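Side-chain contacts in racemase (Pseudovibrio sp. JE062, PDB 3MKC), which is of unknown function but belongs by family to the enolase superfamily, with an N-terminal domain of that superfamily joined to a TIM-barrel-type domain: residues R299-E302 with M303-N307; A85-D88 with A89-A93; M265-T268 with R269-E273. All coordinates share one frame; numbering follows the deposited sequence.

Contact 1. Residues R299-E302 with M303-N307; sequences RITE and MATAN
Thr301 and Thr305, one turn apart on helix 293-306, show how a helix of a TIM-barrel domain carries side chains against its own backbone. This helix belongs to a beta-alpha-beta unit between strands 283-284 and 310-311. Thr305 sets its OG1 beside its own backbone N (chi1 -67°), which turns the hydroxyl back along the axis to lie 3.1 Å from Thr301 O; Asn334 ND2 also bonds this hydroxyl. Thr305 N donates to the same Thr301 O at 2.8 Å, nearly straight at 167°. The OG1 of Thr301 points elsewhere, to Leu297 O and Tyr328 OH, while its methyl CG2 stays 4.3 Å from Thr305 OG1. Around the helix from the threonines, selenomethionine Met303 rests its CB 3.4 Å from Arg299 O and reaches outward before bending at the selenium, so that its end packs against helix 268-277. Arg299 carries its guanidinium away from the turn, and its NE forms a salt bridge with Glu296. At the C-terminal end Asn307 leaves helical geometry and folds its amide back over the last turn: ND2 approaches Met303 O from above the carbonyl plane, 2.8 Å away, with the acceptor close to the plane of the amide.

Contact 2. Residues A85-D88 with A89-A93; sequences AIWD and AMYDA
The indole of Trp87 and the phenol ring of Tyr91, one turn apart on helix 83-93, lie side by side. Their planes are nearly parallel, at 13°, yet slid so far that the six-membered ring of Trp87 and the Tyr91 ring barely overlap, with centroids 5.3 Å apart. The touching is done by the outer carbons of the indole, which meet Tyr91 CB and the near side of its ring obliquely: Trp87 CZ3 comes to 3.7 Å from Tyr91 CB, and Trp87 CH2 to 3.8 Å from Tyr91 CD1. Both residues place CG opposite the backbone N (chi1 -162° and -174°), which sends both side chains the same way; similar second torsions then leave the planes nearly parallel. Arg299 of helix 293-306 makes a cation-pi contact with the indole, whose NE1 is hydrogen-bonded to Gly292 O; the tyrosine hydroxyl has a weak bond to Arg100. Another part of the helix surface pairs Ile86 with selenomethionine Met90. The bend about the CG-SE bond swings Met90 CE to 3.9 Å from Ile86 CG2 and 3.7 Å from Ile86 O. Regular helical bonds run beneath, such as Tyr91 N to Trp87 O at 2.9 Å. Between the side chains the chemistry is thus apolar, with dispersion rather than direct stacking joining the rings, while their polar atoms look to other parts of the chain. The nearby arginine would probably polarise the indole, so this face of the N-terminal domain meets the barrel through both shape and charge.

Contact 3. Residues M265-T268 with R269-E273; sequences MSTT and RFEAE
Glu271 folds back from the first turn of helix 268-277 onto Ser266 and Thr267, in the TIM-barrel domain's loop from strand 261-262 into that helix. The tight part is here. Glu271 CG sits beside its own backbone N (chi1 -72°) and the chain then runs straight, laying the carboxylate alongside Thr267. Thr267 N donates to Glu271 OE1 at 3.0 Å, from well above the carboxylate plane, while Ser266 CB presses against the same oxygen at 3.1 Å. Glu271 CG lies equally close, 3.2 Å from Thr267 O. At the helix start Thr268 OG1 receives two weak bonds, from Phe270 N and from Glu271 N at 3.4 Å, whereas Ala272 N reaches Thr268 O in the helical manner. Arg269 turns from the loop to a salt bridge with Glu296 of helix 293-306. The outer side is slacker. Exposed Phe270 brings CD2 obliquely to 3.5 Å from Thr268 OG1; Arg269 CG lies over the centre of one face of its ring, and Phe270 CZ over a face of the guanidinium, toward its rim. Besides a long, weak ion pair with Arg100, Glu271 OE2 accepts from one water at 2.8 Å, which lies 2.7 Å from Thr267 OG1.

In the fold
Contacts 1 and 3 belong to neighbouring helices of the barrel domain, with centres about 12 Å apart, and pack directly on each other: the Met303 selenium meets Glu273 CB, and Ile300 lies on Arg269. Contact 2 sits in the N-terminal domain, farthest from the middle of the chain, yet touches contact 3 through Trp87 on Arg269 and Tyr91 on Phe270. Contact 3 has most buried touching residues, four of seven with one exposed; contact 2 has three buried and one exposed, contact 1 three of each. Chemistry follows position: aromatic and apolar within contact 2, with barrel arginines against its indole, hydroxyl and amide groups turned onto carbonyls in contact 1, and a carboxylate with water at the helix start in contact 3.

Contact 1. Residues R299-E302 with M303-N307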
ATOM      1  N   ARG A 299      -6.084   4.747 -11.759  1.00 11.49           N
ATOM      2  CA  ARG A 299      -6.888   5.942 -12.015  1.00  9.32           C
ATOM      3  C   ARG A 299      -6.442   7.070 -11.106  1.00  9.31           C
ATOM      4  O   ARG A 299      -6.329   8.221 -11.527  1.00 10.82           O
ATOM      5  CB  ARG A 299      -8.376   5.661 -11.800  1.00 10.76           C
ATOM      6  CG  ARG A 299      -9.003   4.921 -12.970  1.00 13.91           C
ATOM      7  CD  ARG A 299     -10.504   4.823 -12.831  1.00 16.17           C
ATOM      8  NE  ARG A 299     -10.908   3.848 -11.824  1.00 15.06           N
ATOM      9  CZ  ARG A 299     -11.470   2.673 -12.109  1.00 18.28           C
ATOM     10  NH1 ARG A 299     -11.688   2.326 -13.367  1.00 20.03           N
ATOM     11  NH2 ARG A 299     -11.837   1.855 -11.133  1.00 14.89           N
ATOM     12  N   ILE A 300      -6.182   6.722  -9.853  1.00  9.54           N
ATOM     13  CA  ILE A 300      -5.744   7.690  -8.867  1.00  9.15           C
ATOM     14  C   ILE A 300      -4.410   8.321  -9.252  1.00  9.95           C
ATOM     15  O   ILE A 300      -4.224   9.530  -9.124  1.00 10.09           O
ATOM     16  CB  ILE A 300      -5.598   7.021  -7.497  1.00  9.94           C
ATOM     17  CG1 ILE A 300      -6.983   6.638  -6.976  1.00 10.81           C
ATOM     18  CG2 ILE A 300      -4.848   7.936  -6.534  1.00  9.47           C
ATOM     19  CD1 ILE A 300      -6.950   5.819  -5.696  1.00 12.50           C
ATOM     20  N   THR A 301      -3.480   7.505  -9.735  1.00  9.70           N
ATOM     21  CA  THR A 301      -2.173   8.028 -10.088  1.00  8.56           C
ATOM     22  C   THR A 301      -2.164   8.905 -11.337  1.00  9.33           C
ATOM     23  O   THR A 301      -1.458   9.909 -11.388  1.00  9.75           O
ATOM     24  CB  THR A 301      -1.155   6.883 -10.256  1.00  7.72           C
ATOM     25  OG1 THR A 301      -1.126   6.106  -9.053  1.00 11.64           O
ATOM     26  CG2 THR A 301       0.242   7.446 -10.504  1.00 12.39           C
ATOM     27  N   GLU A 302      -2.944   8.533 -12.345  1.00  9.83           N
ATOM     28  CA  GLU A 302      -2.976   9.321 -13.570  1.00 10.46           C
ATOM     29  C   GLU A 302      -3.599  10.669 -13.258  1.00  9.95           C
ATOM     30  O   GLU A 302      -3.195  11.679 -13.818  1.00 11.77           O
ATOM     31  CB  GLU A 302      -3.745   8.586 -14.677  1.00 11.28           C
ATOM     32  CG  GLU A 302      -3.062   7.269 -15.077  1.00 16.75           C
ATOM     33  CD  GLU A 302      -3.603   6.641 -16.360  1.00 21.58           C
ATOM     34  OE1 GLU A 302      -4.783   6.860 -16.709  1.00 18.90           O
ATOM     35  OE2 GLU A 302      -2.838   5.901 -17.013  1.00 22.26           O
HETATM   36  N   MSE A 303      -4.568  10.678 -12.346  1.00  9.41           N
HETATM   37  CA  MSE A 303      -5.217  11.926 -11.936  1.00  9.31           C
HETATM   38  C   MSE A 303      -4.198  12.747 -11.150  1.00 10.26           C
HETATM   39  O   MSE A 303      -4.087  13.968 -11.310  1.00 11.65           O
HETATM   40  CB  MSE A 303      -6.436  11.631 -11.050  1.00  9.96           C
HETATM   41  CG  MSE A 303      -7.012  12.866 -10.316  1.00 14.78           C
HETATM   42 SE   MSE A 303      -8.613  12.586  -9.278  1.00 21.17          SE
HETATM   43  CE  MSE A 303      -7.948  11.262  -8.123  1.00 12.18           C
ATOM     44  N   ALA A 304      -3.456  12.055 -10.297  1.00 11.20           N
ATOM     45  CA  ALA A 304      -2.446  12.699  -9.470  1.00  8.74           C
ATOM     46  C   ALA A 304      -1.381  13.356 -10.344  1.00  9.82           C
ATOM     47  O   ALA A 304      -1.042  14.516 -10.153  1.00  7.82           O
ATOM     48  CB  ALA A 304      -1.808  11.677  -8.544  1.00 11.25           C
ATOM     49  N   THR A 305      -0.862  12.609 -11.310  1.00  8.23           N
ATOM     50  CA  THR A 305       0.162  13.155 -12.193  1.00 10.47           C
ATOM     51  C   THR A 305      -0.311  14.450 -12.858  1.00 10.26           C
ATOM     52  O   THR A 305       0.435  15.429 -12.943  1.00 10.22           O
ATOM     53  CB  THR A 305       0.538  12.131 -13.263  1.00 10.00           C
ATOM     54  OG1 THR A 305       1.185  11.017 -12.634  1.00 12.66           O
ATOM     55  CG2 THR A 305       1.458  12.747 -14.312  1.00 12.49           C
ATOM     56  N   ALA A 306      -1.558  14.460 -13.312  1.00 10.43           N
ATOM     57  CA  ALA A 306      -2.101  15.643 -13.974  1.00 11.74           C
ATOM     58  C   ALA A 306      -2.160  16.828 -13.009  1.00 12.18           C
ATOM     59  O   ALA A 306      -2.114  17.979 -13.431  1.00 16.65           O
ATOM     60  CB  ALA A 306      -3.499  15.339 -14.520  1.00 11.98           C
ATOM     61  N   ASN A 307      -2.264  16.539 -11.718  1.00 10.78           N
ATOM     62  CA  ASN A 307      -2.348  17.587 -10.696  1.00  9.78           C
ATOM     63  C   ASN A 307      -1.036  17.799  -9.931  1.00 10.26           C
ATOM     64  O   ASN A 307      -1.029  18.425  -8.868  1.00 11.75           O
ATOM     65  CB  ASN A 307      -3.478  17.250  -9.717  1.00 11.41           C
ATOM     66  CG  ASN A 307      -4.854  17.446 -10.328  1.00 14.19           C
ATOM     67  OD1 ASN A 307      -5.362  18.570 -10.390  1.00 16.45           O
ATOM     68  ND2 ASN A 307      -5.466  16.358 -10.793  1.00 12.25           N
TER

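Contact 2. Residues A85-D88 with A89-A93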
ATOM      1  N   ALA A  85     -13.648  -3.786 -16.239  1.00 13.53           N
ATOM      2  CA  ALA A  85     -15.090  -3.993 -16.302  1.00 12.08           C
ATOM      3  C   ALA A  85     -15.618  -4.739 -15.079  1.00 12.51           C
ATOM      4  O   ALA A  85     -16.698  -4.433 -14.582  1.00 12.94           O
ATOM      5  CB  ALA A  85     -15.456  -4.749 -17.576  1.00 12.22           C
ATOM      6  N   ILE A  86     -14.864  -5.720 -14.596  1.00 13.06           N
ATOM      7  CA  ILE A  86     -15.293  -6.478 -13.424  1.00 12.41           C
ATOM      8  C   ILE A  86     -15.298  -5.549 -12.209  1.00 11.66           C
ATOM      9  O   ILE A  86     -16.170  -5.635 -11.348  1.00 13.24           O
ATOM     10  CB  ILE A  86     -14.364  -7.671 -13.169  1.00 13.37           C
ATOM     11  CG1 ILE A  86     -14.407  -8.609 -14.379  1.00 14.63           C
ATOM     12  CG2 ILE A  86     -14.793  -8.409 -11.901  1.00 14.53           C
ATOM     13  CD1 ILE A  86     -13.379  -9.712 -14.348  1.00 14.31           C
ATOM     14  N   TRP A  87     -14.318  -4.655 -12.154  1.00 12.41           N
ATOM     15  CA  TRP A  87     -14.216  -3.687 -11.065  1.00 12.17           C
ATOM     16  C   TRP A  87     -15.522  -2.894 -11.013  1.00 11.07           C
ATOM     17  O   TRP A  87     -16.152  -2.786  -9.959  1.00 13.61           O
ATOM     18  CB  TRP A  87     -13.063  -2.712 -11.330  1.00 13.21           C
ATOM     19  CG  TRP A  87     -12.581  -1.949 -10.121  1.00 10.89           C
ATOM     20  CD1 TRP A  87     -11.461  -2.210  -9.381  1.00 11.30           C
ATOM     21  CD2 TRP A  87     -13.189  -0.789  -9.529  1.00 10.80           C
ATOM     22  NE1 TRP A  87     -11.331  -1.286  -8.368  1.00 12.00           N
ATOM     23  CE2 TRP A  87     -12.378  -0.403  -8.436  1.00 11.39           C
ATOM     24  CE3 TRP A  87     -14.340  -0.039  -9.815  1.00 11.90           C
ATOM     25  CZ2 TRP A  87     -12.679   0.702  -7.630  1.00 12.59           C
ATOM     26  CZ3 TRP A  87     -14.642   1.065  -9.010  1.00 11.20           C
ATOM     27  CH2 TRP A  87     -13.811   1.421  -7.932  1.00 11.20           C
ATOM     28  N   ASP A  88     -15.916  -2.338 -12.157  1.00 11.45           N
ATOM     29  CA  ASP A  88     -17.137  -1.545 -12.238  1.00 11.20           C
ATOM     30  C   ASP A  88     -18.367  -2.359 -11.866  1.00 12.27           C
ATOM     31  O   ASP A  88     -19.272  -1.854 -11.197  1.00 11.83           O
ATOM     32  CB  ASP A  88     -17.338  -0.972 -13.651  1.00 14.10           C
ATOM     33  CG  ASP A  88     -16.378   0.162 -13.976  1.00 16.88           C
ATOM     34  OD1 ASP A  88     -15.776   0.736 -13.041  1.00 16.39           O
ATOM     35  OD2 ASP A  88     -16.238   0.488 -15.172  1.00 18.03           O
ATOM     36  N   ALA A  89     -18.391  -3.615 -12.302  1.00 12.11           N
ATOM     37  CA  ALA A  89     -19.527  -4.489 -12.034  1.00 12.57           C
ATOM     38  C   ALA A  89     -19.682  -4.760 -10.549  1.00 11.37           C
ATOM     39  O   ALA A  89     -20.790  -4.713 -10.015  1.00 12.27           O
ATOM     40  CB  ALA A  89     -19.363  -5.805 -12.792  1.00 13.69           C
HETATM   41  N   MSE A  90     -18.570  -5.053  -9.887  1.00 12.45           N
HETATM   42  CA  MSE A  90     -18.593  -5.326  -8.461  1.00 12.66           C
HETATM   43  C   MSE A  90     -18.983  -4.065  -7.694  1.00 12.69           C
HETATM   44  O   MSE A  90     -19.855  -4.099  -6.814  1.00 12.24           O
HETATM   45  CB  MSE A  90     -17.218  -5.814  -7.984  1.00 12.86           C
HETATM   46  CG  MSE A  90     -16.829  -7.212  -8.454  1.00 17.70           C
HETATM   47 SE   MSE A  90     -15.199  -7.815  -7.614  1.00 24.48          SE
HETATM   48  CE  MSE A  90     -13.988  -6.621  -8.521  1.00 18.22           C
ATOM     49  N   TYR A  91     -18.335  -2.953  -8.031  1.00 12.38           N
ATOM     50  CA  TYR A  91     -18.614  -1.686  -7.364  1.00 11.12           C
ATOM     51  C   TYR A  91     -20.082  -1.283  -7.506  1.00 11.56           C
ATOM     52  O   TYR A  91     -20.741  -0.957  -6.523  1.00 12.63           O
ATOM     53  CB  TYR A  91     -17.733  -0.571  -7.939  1.00 10.42           C
ATOM     54  CG  TYR A  91     -17.866   0.741  -7.191  1.00 10.32           C
ATOM     55  CD1 TYR A  91     -17.075   1.013  -6.079  1.00 10.70           C
ATOM     56  CD2 TYR A  91     -18.799   1.702  -7.585  1.00 11.64           C
ATOM     57  CE1 TYR A  91     -17.206   2.213  -5.373  1.00  9.95           C
ATOM     58  CE2 TYR A  91     -18.941   2.899  -6.888  1.00 11.63           C
ATOM     59  CZ  TYR A  91     -18.139   3.150  -5.785  1.00 10.51           C
ATOM     60  OH  TYR A  91     -18.261   4.341  -5.104  1.00 12.03           O
ATOM     61  N   ASP A  92     -20.587  -1.307  -8.734  1.00 12.78           N
ATOM     62  CA  ASP A  92     -21.968  -0.922  -8.987  1.00 14.17           C
ATOM     63  C   ASP A  92     -22.972  -1.757  -8.202  1.00 12.92           C
ATOM     64  O   ASP A  92     -23.965  -1.237  -7.707  1.00 12.54           O
ATOM     65  CB  ASP A  92     -22.284  -1.045 -10.479  1.00 16.88           C
ATOM     66  CG  ASP A  92     -23.717  -0.683 -10.798  1.00 23.38           C
ATOM     67  OD1 ASP A  92     -24.083   0.504 -10.647  1.00 26.82           O
ATOM     68  OD2 ASP A  92     -24.487  -1.588 -11.188  1.00 27.35           O
ATOM     69  N   ALA A  93     -22.705  -3.055  -8.081  1.00 13.12           N
ATOM     70  CA  ALA A  93     -23.630  -3.956  -7.397  1.00 13.11           C
ATOM     71  C   ALA A  93     -23.562  -3.952  -5.877  1.00 13.69           C
ATOM     72  O   ALA A  93     -24.396  -4.572  -5.217  1.00 17.15           O
ATOM     73  CB  ALA A  93     -23.424  -5.383  -7.915  1.00 11.87           C
TER

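Contact 3. Residues M265-T268 with R269-E273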
HETATM    1  N   MSE A 265      -5.567   6.216   4.842  1.00 11.92           N
HETATM    2  CA  MSE A 265      -6.701   5.354   5.181  1.00 10.56           C
HETATM    3  C   MSE A 265      -7.920   5.477   4.274  1.00 10.88           C
HETATM    4  O   MSE A 265      -8.956   4.846   4.516  1.00 12.23           O
HETATM    5  CB  MSE A 265      -7.137   5.619   6.626  1.00 14.46           C
HETATM    6  CG  MSE A 265      -6.017   5.486   7.657  1.00 15.77           C
HETATM    7 SE   MSE A 265      -6.643   5.652   9.467  1.00 25.67          SE
HETATM    8  CE  MSE A 265      -6.491   7.540   9.686  1.00 20.18           C
ATOM      9  N   SER A 266      -7.797   6.285   3.232  1.00 11.94           N
ATOM     10  CA  SER A 266      -8.900   6.528   2.299  1.00 10.50           C
ATOM     11  C   SER A 266      -9.224   5.357   1.373  1.00 10.56           C
ATOM     12  O   SER A 266      -8.484   4.375   1.308  1.00 12.22           O
ATOM     13  CB  SER A 266      -8.559   7.724   1.424  1.00 12.15           C
ATOM     14  OG  SER A 266      -7.490   7.377   0.558  1.00 14.50           O
ATOM     15  N   THR A 267     -10.349   5.475   0.665  1.00 11.95           N
ATOM     16  CA  THR A 267     -10.754   4.475  -0.327  1.00  9.98           C
ATOM     17  C   THR A 267     -11.402   5.203  -1.505  1.00  9.93           C
ATOM     18  O   THR A 267     -12.091   6.213  -1.324  1.00 11.65           O
ATOM     19  CB  THR A 267     -11.753   3.425   0.230  1.00 10.29           C
ATOM     20  OG1 THR A 267     -13.022   4.045   0.482  1.00 10.95           O
ATOM     21  CG2 THR A 267     -11.205   2.789   1.507  1.00 10.38           C
ATOM     22  N   THR A 268     -11.142   4.677  -2.699  1.00  8.77           N
ATOM     23  CA  THR A 268     -11.620   5.169  -3.989  1.00  7.58           C
ATOM     24  C   THR A 268     -10.941   6.428  -4.482  1.00  7.53           C
ATOM     25  O   THR A 268     -10.324   7.172  -3.719  1.00 10.48           O
ATOM     26  CB  THR A 268     -13.137   5.430  -4.023  1.00  7.68           C
ATOM     27  OG1 THR A 268     -13.427   6.650  -3.332  1.00  9.91           O
ATOM     28  CG2 THR A 268     -13.900   4.265  -3.383  1.00  7.73           C
ATOM     29  N   ARG A 269     -11.065   6.648  -5.782  1.00  9.33           N
ATOM     30  CA  ARG A 269     -10.476   7.810  -6.424  1.00  8.18           C
ATOM     31  C   ARG A 269     -11.280   9.042  -6.046  1.00  7.65           C
ATOM     32  O   ARG A 269     -10.832  10.165  -6.243  1.00 10.69           O
ATOM     33  CB  ARG A 269     -10.489   7.622  -7.942  1.00  9.39           C
ATOM     34  CG  ARG A 269     -11.863   7.320  -8.521  1.00 10.21           C
ATOM     35  CD  ARG A 269     -11.749   6.963  -9.998  1.00 14.08           C
ATOM     36  NE  ARG A 269     -13.046   6.802 -10.656  1.00 13.73           N
ATOM     37  CZ  ARG A 269     -13.885   5.797 -10.424  1.00 15.61           C
ATOM     38  NH1 ARG A 269     -13.568   4.855  -9.549  1.00 16.63           N
ATOM     39  NH2 ARG A 269     -15.045   5.736 -11.069  1.00 15.21           N
ATOM     40  N   PHE A 270     -12.474   8.827  -5.504  1.00  8.59           N
ATOM     41  CA  PHE A 270     -13.323   9.954  -5.123  1.00  8.82           C
ATOM     42  C   PHE A 270     -12.768  10.657  -3.892  1.00 10.69           C
ATOM     43  O   PHE A 270     -12.781  11.891  -3.803  1.00 11.08           O
ATOM     44  CB  PHE A 270     -14.745   9.453  -4.874  1.00 10.19           C
ATOM     45  CG  PHE A 270     -15.321   8.714  -6.051  1.00  8.58           C
ATOM     46  CD1 PHE A 270     -15.421   9.337  -7.288  1.00  9.38           C
ATOM     47  CD2 PHE A 270     -15.715   7.388  -5.938  1.00 11.37           C
ATOM     48  CE1 PHE A 270     -15.901   8.652  -8.401  1.00  8.90           C
ATOM     49  CE2 PHE A 270     -16.194   6.693  -7.042  1.00  9.48           C
ATOM     50  CZ  PHE A 270     -16.288   7.321  -8.275  1.00 10.42           C
ATOM     51  N   GLU A 271     -12.296   9.874  -2.928  1.00  9.52           N
ATOM     52  CA  GLU A 271     -11.718  10.467  -1.733  1.00  9.20           C
ATOM     53  C   GLU A 271     -10.366  11.032  -2.128  1.00  8.58           C
ATOM     54  O   GLU A 271      -9.986  12.102  -1.672  1.00  9.85           O
ATOM     55  CB  GLU A 271     -11.548   9.428  -0.613  1.00  8.75           C
ATOM     56  CG  GLU A 271     -12.882   9.018  -0.004  1.00 11.21           C
ATOM     57  CD  GLU A 271     -12.754   8.225   1.278  1.00 11.08           C
ATOM     58  OE1 GLU A 271     -11.618   8.002   1.756  1.00 12.96           O
ATOM     59  OE2 GLU A 271     -13.811   7.827   1.816  1.00 11.33           O
ATOM     60  N   ALA A 272      -9.645  10.313  -2.982  1.00  8.35           N
ATOM     61  CA  ALA A 272      -8.339  10.790  -3.419  1.00  9.02           C
ATOM     62  C   ALA A 272      -8.446  12.156  -4.103  1.00  9.97           C
ATOM     63  O   ALA A 272      -7.626  13.035  -3.871  1.00 10.55           O
ATOM     64  CB  ALA A 272      -7.688   9.782  -4.368  1.00  8.65           C
ATOM     65  N   GLU A 273      -9.457  12.329  -4.947  1.00  8.19           N
ATOM     66  CA  GLU A 273      -9.624  13.594  -5.644  1.00 10.76           C
ATOM     67  C   GLU A 273      -9.817  14.729  -4.642  1.00 10.26           C
ATOM     68  O   GLU A 273      -9.282  15.818  -4.831  1.00 11.13           O
ATOM     69  CB  GLU A 273     -10.822  13.526  -6.598  1.00 13.27           C
ATOM     70  CG  GLU A 273     -11.069  14.805  -7.390  1.00 19.48           C
ATOM     71  CD  GLU A 273     -11.842  15.848  -6.597  1.00 26.48           C
ATOM     72  OE1 GLU A 273     -12.834  15.471  -5.937  1.00 29.07           O
ATOM     73  OE2 GLU A 273     -11.469  17.043  -6.642  1.00 30.42           O
TER
HETATM   74  O   HOH W   1     -13.395   5.302   2.870  1.00 11.92           O